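Local coordinates for protein inactive dihydropteroate synthase 2 (Mycobacterium tuberculosis, PDB 2VP8) that belongs to the dihydropteroate synthase family but seems to lack that activity, probably plays no part in folate metabolism, and probably binds the inhibitor dapsone, at residues I44-N49 with D80-G85; I120-W125 with A136-I141. All blocks are in the same frame, centred on the assembly; numbering follows the deposited sequence.

Contact 1: residues I44-N49 with D80-G85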
ATOM      1  N   ILE B  44       7.242  11.723  -8.211  1.00 34.12           N
ATOM      2  CA  ILE B  44       5.862  12.168  -8.379  1.00 34.89           C
ATOM      3  C   ILE B  44       5.729  13.115  -9.572  1.00 35.34           C
ATOM      4  O   ILE B  44       6.427  14.133  -9.652  1.00 35.82           O
ATOM      5  CB  ILE B  44       5.371  12.915  -7.132  1.00 35.01           C
ATOM      6  CG1 ILE B  44       5.543  12.051  -5.874  1.00 35.12           C
ATOM      7  CG2 ILE B  44       3.910  13.367  -7.319  1.00 35.58           C
ATOM      8  CD1 ILE B  44       5.492  12.842  -4.579  1.00 33.76           C
ATOM      9  N   MET B  45       4.832  12.767 -10.491  1.00 35.75           N
ATOM     10  CA  MET B  45       4.438  13.636 -11.594  1.00 36.06           C
ATOM     11  C   MET B  45       3.088  14.273 -11.242  1.00 36.72           C
ATOM     12  O   MET B  45       2.086  13.582 -11.087  1.00 36.44           O
ATOM     13  CB  MET B  45       4.353  12.836 -12.890  1.00 35.85           C
ATOM     14  CG  MET B  45       3.845  13.607 -14.078  1.00 36.08           C
ATOM     15  SD  MET B  45       3.547  12.554 -15.522  1.00 35.93           S
ATOM     16  CE  MET B  45       5.116  12.719 -16.365  1.00 34.17           C
ATOM     17  N   ALA B  46       3.082  15.593 -11.091  1.00 37.44           N
ATOM     18  CA  ALA B  46       1.894  16.328 -10.689  1.00 37.77           C
ATOM     19  C   ALA B  46       1.129  16.828 -11.909  1.00 38.43           C
ATOM     20  O   ALA B  46       1.674  17.565 -12.727  1.00 38.72           O
ATOM     21  CB  ALA B  46       2.295  17.480  -9.822  1.00 37.54           C
ATOM     22  N   ILE B  47      -0.130  16.417 -12.027  1.00 38.98           N
ATOM     23  CA  ILE B  47      -0.993  16.853 -13.118  1.00 39.44           C
ATOM     24  C   ILE B  47      -1.482  18.283 -12.879  1.00 40.29           C
ATOM     25  O   ILE B  47      -2.167  18.558 -11.897  1.00 40.13           O
ATOM     26  CB  ILE B  47      -2.220  15.916 -13.277  1.00 39.47           C
ATOM     27  CG1 ILE B  47      -1.776  14.483 -13.566  1.00 39.16           C
ATOM     28  CG2 ILE B  47      -3.166  16.430 -14.366  1.00 38.99           C
ATOM     29  CD1 ILE B  47      -2.886  13.459 -13.499  1.00 38.99           C
ATOM     30  N   VAL B  48      -1.135  19.188 -13.785  1.00 41.37           N
ATOM     31  CA  VAL B  48      -1.630  20.557 -13.719  1.00 42.49           C
ATOM     32  C   VAL B  48      -2.309  20.940 -15.031  1.00 43.32           C
ATOM     33  O   VAL B  48      -1.695  20.903 -16.093  1.00 43.57           O
ATOM     34  CB  VAL B  48      -0.504  21.562 -13.368  1.00 42.54           C
ATOM     35  CG1 VAL B  48      -1.000  22.995 -13.485  1.00 42.68           C
ATOM     36  CG2 VAL B  48      -0.001  21.313 -11.964  1.00 42.41           C
ATOM     37  N   ASN B  49      -3.584  21.305 -14.937  1.00 44.37           N
ATOM     38  CA  ASN B  49      -4.359  21.769 -16.084  1.00 45.24           C
ATOM     39  C   ASN B  49      -4.649  23.267 -16.030  1.00 45.66           C
ATOM     40  O   ASN B  49      -4.857  23.828 -14.956  1.00 45.77           O
ATOM     41  CB  ASN B  49      -5.683  21.006 -16.161  1.00 45.42           C
ATOM     42  CG  ASN B  49      -5.485  19.512 -16.345  1.00 46.34           C
ATOM     43  OD1 ASN B  49      -4.761  19.079 -17.243  1.00 47.70           O
ATOM     44  ND2 ASN B  49      -6.135  18.715 -15.499  1.00 46.60           N
ATOM     45  N   ASP B  80       8.122  15.915  -8.557  1.00 40.53           N
ATOM     46  CA  ASP B  80       9.385  15.807  -9.267  1.00 40.38           C
ATOM     47  C   ASP B  80       9.201  16.241 -10.705  1.00 40.25           C
ATOM     48  O   ASP B  80      10.129  16.751 -11.333  1.00 40.03           O
ATOM     49  CB  ASP B  80       9.897  14.383  -9.185  1.00 40.32           C
ATOM     50  CG  ASP B  80      10.208  13.976  -7.773  1.00 40.61           C
ATOM     51  OD1 ASP B  80      11.197  14.511  -7.209  1.00 41.88           O
ATOM     52  OD2 ASP B  80       9.457  13.141  -7.225  1.00 39.17           O
ATOM     53  N   VAL B  81       7.986  16.032 -11.208  1.00 39.93           N
ATOM     54  CA  VAL B  81       7.596  16.463 -12.532  1.00 39.72           C
ATOM     55  C   VAL B  81       6.283  17.223 -12.414  1.00 39.67           C
ATOM     56  O   VAL B  81       5.409  16.831 -11.653  1.00 39.62           O
ATOM     57  CB  VAL B  81       7.419  15.261 -13.480  1.00 39.81           C
ATOM     58  CG1 VAL B  81       6.976  15.715 -14.860  1.00 39.84           C
ATOM     59  CG2 VAL B  81       8.716  14.459 -13.588  1.00 39.73           C
ATOM     60  N   ILE B  82       6.168  18.329 -13.142  1.00 39.64           N
ATOM     61  CA  ILE B  82       4.894  18.991 -13.331  1.00 39.72           C
ATOM     62  C   ILE B  82       4.443  18.643 -14.737  1.00 40.26           C
ATOM     63  O   ILE B  82       5.110  18.969 -15.719  1.00 40.85           O
ATOM     64  CB  ILE B  82       4.986  20.537 -13.161  1.00 39.85           C
ATOM     65  CG1 ILE B  82       5.636  20.913 -11.823  1.00 38.85           C
ATOM     66  CG2 ILE B  82       3.605  21.192 -13.289  1.00 38.97           C
ATOM     67  CD1 ILE B  82       4.859  20.471 -10.606  1.00 37.03           C
ATOM     68  N   ASP B  83       3.312  17.963 -14.824  1.00 40.69           N
ATOM     69  CA  ASP B  83       2.774  17.510 -16.093  1.00 41.03           C
ATOM     70  C   ASP B  83       1.673  18.470 -16.533  1.00 41.22           C
ATOM     71  O   ASP B  83       0.564  18.437 -16.001  1.00 41.63           O
ATOM     72  CB  ASP B  83       2.254  16.077 -15.945  1.00 40.88           C
ATOM     73  CG  ASP B  83       1.779  15.491 -17.240  1.00 41.49           C
ATOM     74  OD1 ASP B  83       2.581  15.373 -18.194  1.00 42.02           O
ATOM     75  OD2 ASP B  83       0.590  15.127 -17.297  1.00 43.59           O
ATOM     76  N   VAL B  84       1.996  19.327 -17.502  1.00 41.30           N
ATOM     77  CA  VAL B  84       1.101  20.395 -17.941  1.00 41.27           C
ATOM     78  C   VAL B  84       0.144  19.906 -19.025  1.00 41.55           C
ATOM     79  O   VAL B  84       0.578  19.379 -20.048  1.00 41.59           O
ATOM     80  CB  VAL B  84       1.900  21.617 -18.451  1.00 41.21           C
ATOM     81  CG1 VAL B  84       0.971  22.717 -18.889  1.00 41.27           C
ATOM     82  CG2 VAL B  84       2.832  22.142 -17.376  1.00 41.02           C
ATOM     83  N   GLY B  85      -1.155  20.085 -18.791  1.00 41.83           N
ATOM     84  CA  GLY B  85      -2.195  19.688 -19.752  1.00 42.33           C
ATOM     85  C   GLY B  85      -3.213  20.783 -20.033  1.00 42.73           C
ATOM     86  O   GLY B  85      -3.054  21.926 -19.586  1.00 42.92           O
TER
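Met-45 lies across both Val-81 and Asp-83 where two neighbouring parallel strands of the family's TIM barrel, 44-49 and 81-85, run side by side; the chain between them forms a beta-alpha-beta crossover through helix 65-76. With its CG anti to the backbone N (chi1 175°), Met-45 extends across to the second strand, and its CG packs on Asp-83 CB at 3.5 Å. A bend at the thioether (chi3 -93°) then sets Met-45 CE against Val-81 CG1, 3.8 Å away. Further along this barrel-interior face, the amide oxygen OD1 of Asn-49 rests beside CA and C of Gly-85.

Ala-46, Val-48, Ile-82 and Val-84 occupy the other face. Here Val-48 CG2 meets Ile-82 CG2 at 3.8 Å, and Ile-82 CD1 touches Ala-46 CB at 4.0 Å. The two strands are stitched by regular parallel bonding: the amides of Ala-46 and Val-48 give to Val-81 O and Asp-83 O, while Asp-83 and Gly-85 return theirs to Ala-46 O and Val-48 O. At the strand entrance Ile-44 O accepts from two amides, Asp-80 N at 2.7 Å and Val-81 N at 2.9 Å. The carboxylate of Asp-80 bonds across the contact as well, OD2 taking Ile-44 N at 2.8 Å on its anti lone pair.

The next shell differs from place to place. Ala-38 N binds Asp-80 OD1 and Arg-41 pairs with OD2, steadying that carboxylate. Helix 98-114 covers Val-48, Ile-82 and Val-84, with helix 291-306 over Ile-44 and Ala-46. Inside the barrel, Asp-83 is anchored by several partners: Arg-287 makes a salt bridge to OD2, while OD1 is held by Ser-121 OG and Asn-142 ND2.

Contact 2: residues I120-W125 with A136-I141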
ATOM      1  N   ILE B 120       9.707  19.598 -16.291  1.00 38.28           N
ATOM      2  CA  ILE B 120       8.391  19.866 -16.851  1.00 37.89           C
ATOM      3  C   ILE B 120       8.068  18.847 -17.929  1.00 37.83           C
ATOM      4  O   ILE B 120       8.889  18.583 -18.813  1.00 37.90           O
ATOM      5  CB  ILE B 120       8.307  21.289 -17.470  1.00 37.87           C
ATOM      6  CG1 ILE B 120       8.568  22.364 -16.412  1.00 37.32           C
ATOM      7  CG2 ILE B 120       6.943  21.519 -18.126  1.00 37.71           C
ATOM      8  CD1 ILE B 120       8.969  23.708 -16.992  1.00 36.05           C
ATOM      9  N   SER B 121       6.873  18.270 -17.858  1.00 37.62           N
ATOM     10  CA  SER B 121       6.387  17.425 -18.945  1.00 37.53           C
ATOM     11  C   SER B 121       5.105  17.979 -19.544  1.00 37.22           C
ATOM     12  O   SER B 121       4.326  18.667 -18.866  1.00 37.57           O
ATOM     13  CB  SER B 121       6.187  15.981 -18.490  1.00 37.69           C
ATOM     14  OG  SER B 121       5.129  15.868 -17.565  1.00 38.54           O
ATOM     15  N   VAL B 122       4.896  17.695 -20.819  1.00 36.52           N
ATOM     16  CA  VAL B 122       3.700  18.153 -21.502  1.00 35.93           C
ATOM     17  C   VAL B 122       2.784  16.969 -21.818  1.00 35.81           C
ATOM     18  O   VAL B 122       3.213  15.978 -22.417  1.00 35.59           O
ATOM     19  CB  VAL B 122       4.043  19.022 -22.761  1.00 35.72           C
ATOM     20  CG1 VAL B 122       5.003  18.302 -23.697  1.00 34.99           C
ATOM     21  CG2 VAL B 122       2.780  19.463 -23.495  1.00 35.72           C
ATOM     22  N   ASP B 123       1.534  17.077 -21.370  1.00 35.86           N
ATOM     23  CA  ASP B 123       0.491  16.098 -21.678  1.00 36.14           C
ATOM     24  C   ASP B 123      -0.158  16.369 -23.051  1.00 35.87           C
ATOM     25  O   ASP B 123      -1.188  17.046 -23.148  1.00 35.71           O
ATOM     26  CB  ASP B 123      -0.570  16.073 -20.565  1.00 36.23           C
ATOM     27  CG  ASP B 123      -1.629  14.987 -20.776  1.00 37.25           C
ATOM     28  OD1 ASP B 123      -1.604  14.298 -21.816  1.00 37.46           O
ATOM     29  OD2 ASP B 123      -2.496  14.819 -19.893  1.00 39.08           O
ATOM     30  N   THR B 124       0.453  15.832 -24.106  1.00 35.74           N
ATOM     31  CA  THR B 124      -0.058  15.998 -25.465  1.00 35.70           C
ATOM     32  C   THR B 124       0.191  14.766 -26.325  1.00 35.81           C
ATOM     33  O   THR B 124       1.174  14.051 -26.134  1.00 35.97           O
ATOM     34  CB  THR B 124       0.532  17.247 -26.167  1.00 35.60           C
ATOM     35  OG1 THR B 124      -0.047  17.382 -27.471  1.00 35.72           O
ATOM     36  CG2 THR B 124       2.049  17.146 -26.300  1.00 35.37           C
ATOM     37  N   TRP B 125      -0.706  14.527 -27.273  1.00 35.91           N
ATOM     38  CA  TRP B 125      -0.548  13.433 -28.222  1.00 35.97           C
ATOM     39  C   TRP B 125      -0.151  13.944 -29.605  1.00 35.89           C
ATOM     40  O   TRP B 125       0.228  13.160 -30.475  1.00 35.75           O
ATOM     41  CB  TRP B 125      -1.833  12.610 -28.303  1.00 36.16           C
ATOM     42  CG  TRP B 125      -3.040  13.399 -28.719  1.00 36.42           C
ATOM     43  CD1 TRP B 125      -3.855  14.138 -27.910  1.00 36.61           C
ATOM     44  CD2 TRP B 125      -3.574  13.518 -30.047  1.00 36.51           C
ATOM     45  NE1 TRP B 125      -4.860  14.714 -28.651  1.00 36.59           N
ATOM     46  CE2 TRP B 125      -4.713  14.350 -29.964  1.00 36.48           C
ATOM     47  CE3 TRP B 125      -3.202  13.005 -31.297  1.00 36.57           C
ATOM     48  CZ2 TRP B 125      -5.486  14.680 -31.083  1.00 36.56           C
ATOM     49  CZ3 TRP B 125      -3.971  13.335 -32.414  1.00 36.67           C
ATOM     50  CH2 TRP B 125      -5.099  14.166 -32.297  1.00 36.63           C
ATOM     51  N   ALA B 136       9.298  25.858 -25.434  1.00 38.08           N
ATOM     52  CA  ALA B 136       8.906  26.701 -24.318  1.00 37.92           C
ATOM     53  C   ALA B 136       9.666  26.348 -23.038  1.00 37.98           C
ATOM     54  O   ALA B 136       9.808  27.196 -22.144  1.00 38.32           O
ATOM     55  CB  ALA B 136       7.404  26.628 -24.101  1.00 37.78           C
ATOM     56  N   GLY B 137      10.148  25.106 -22.956  1.00 37.72           N
ATOM     57  CA  GLY B 137      10.952  24.650 -21.826  1.00 37.47           C
ATOM     58  C   GLY B 137      10.655  23.249 -21.304  1.00 37.45           C
ATOM     59  O   GLY B 137      11.273  22.810 -20.333  1.00 37.68           O
ATOM     60  N   ALA B 138       9.717  22.540 -21.933  1.00 37.11           N
ATOM     61  CA  ALA B 138       9.364  21.186 -21.493  1.00 36.54           C
ATOM     62  C   ALA B 138      10.526  20.223 -21.711  1.00 36.42           C
ATOM     63  O   ALA B 138      11.253  20.315 -22.704  1.00 36.69           O
ATOM     64  CB  ALA B 138       8.113  20.687 -22.195  1.00 36.37           C
ATOM     65  N   ASP B 139      10.698  19.305 -20.771  1.00 36.15           N
ATOM     66  CA  ASP B 139      11.830  18.393 -20.778  1.00 35.83           C
ATOM     67  C   ASP B 139      11.403  16.997 -21.201  1.00 35.36           C
ATOM     68  O   ASP B 139      12.226  16.187 -21.639  1.00 35.43           O
ATOM     69  CB  ASP B 139      12.459  18.340 -19.385  1.00 35.85           C
ATOM     70  CG  ASP B 139      12.645  19.716 -18.781  1.00 37.02           C
ATOM     71  OD1 ASP B 139      13.460  20.496 -19.315  1.00 39.18           O
ATOM     72  OD2 ASP B 139      11.970  20.030 -17.779  1.00 38.02           O
ATOM     73  N   LEU B 140      10.111  16.728 -21.075  1.00 34.79           N
ATOM     74  CA  LEU B 140       9.579  15.389 -21.231  1.00 34.11           C
ATOM     75  C   LEU B 140       8.251  15.463 -21.958  1.00 34.02           C
ATOM     76  O   LEU B 140       7.392  16.268 -21.606  1.00 34.21           O
ATOM     77  CB  LEU B 140       9.400  14.754 -19.840  1.00 34.27           C
ATOM     78  CG  LEU B 140       8.732  13.392 -19.611  1.00 33.82           C
ATOM     79  CD1 LEU B 140       9.474  12.253 -20.332  1.00 33.77           C
ATOM     80  CD2 LEU B 140       8.659  13.113 -18.136  1.00 33.29           C
ATOM     81  N   ILE B 141       8.079  14.636 -22.981  1.00 33.82           N
ATOM     82  CA  ILE B 141       6.777  14.528 -23.621  1.00 33.58           C
ATOM     83  C   ILE B 141       6.012  13.359 -23.013  1.00 33.61           C
ATOM     84  O   ILE B 141       6.490  12.220 -22.997  1.00 33.35           O
ATOM     85  CB  ILE B 141       6.877  14.369 -25.139  1.00 33.64           C
ATOM     86  CG1 ILE B 141       7.792  15.450 -25.734  1.00 33.34           C
ATOM     87  CG2 ILE B 141       5.477  14.416 -25.763  1.00 33.69           C
ATOM     88  CD1 ILE B 141       8.333  15.118 -27.088  1.00 31.58           C
TER
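Asp-139 OD2 is gripped twice, taking the amide of Ile-120 on its anti lone pair at 2.7 Å in a nearly straight bond (177° at the hydrogen) and a salt bridge from Arg-112. Its other oxygen pairs with Arg-35, and the two arginines would tend to stabilise the carboxylate's negative charge. The clasp closes because Asp-139 N gives to Ile-120 O at 2.8 Å; Leu-140 N adds a weak bond to the same oxygen. One step on, Val-122 N meets Leu-140 O at 3.0 Å, fixing the parallel register.

Side chains then fill in. Ser-121 CB packs on Leu-140 CB, 3.7 Å away, on one face. Val-122 CG1, set between its backbone N and carbonyl carbon (chi1 53°), comes within 4.2 Å of Ala-138 CB on the other and also touches Ile-141 CG2 more distantly.

This is the return of a beta-alpha-beta unit: Gly-137, the first residue past helix 127-136 to leave helical angles, takes positive phi as the chain heads for strand 140-142. Helix 127-136 covers Val-122, Thr-124 and Ile-141, helix 98-114 packs on Ile-120 and Val-122, and strand 81-85 flanks strand 119-123 on its other edge.

Overall arrangement
Both contacts are buried pairings of parallel strands in one barrel sheet, their centres about 10 Å apart. Strands 81-85 and 119-123 are neighbours, joined by the Val-84 amide bonding Ser-121 O. Contact 1 is bonded along its full length, with an apolar outer face and an inner face mixing Met-45, Ile-47 and Val-81 with Asp-83 and Asn-49; contact 2 has fewer backbone bonds within its segments, one weak, and its pairing runs on to Asn-142. Each starts with an aspartate, Asp-80 or Asp-139, that receives a partner-strand amide and an arginine. Helix 98-114 covers parts of both, while contact 1 lies nearer the chain centre and His-220, a position probably characteristic of family members without synthase activity.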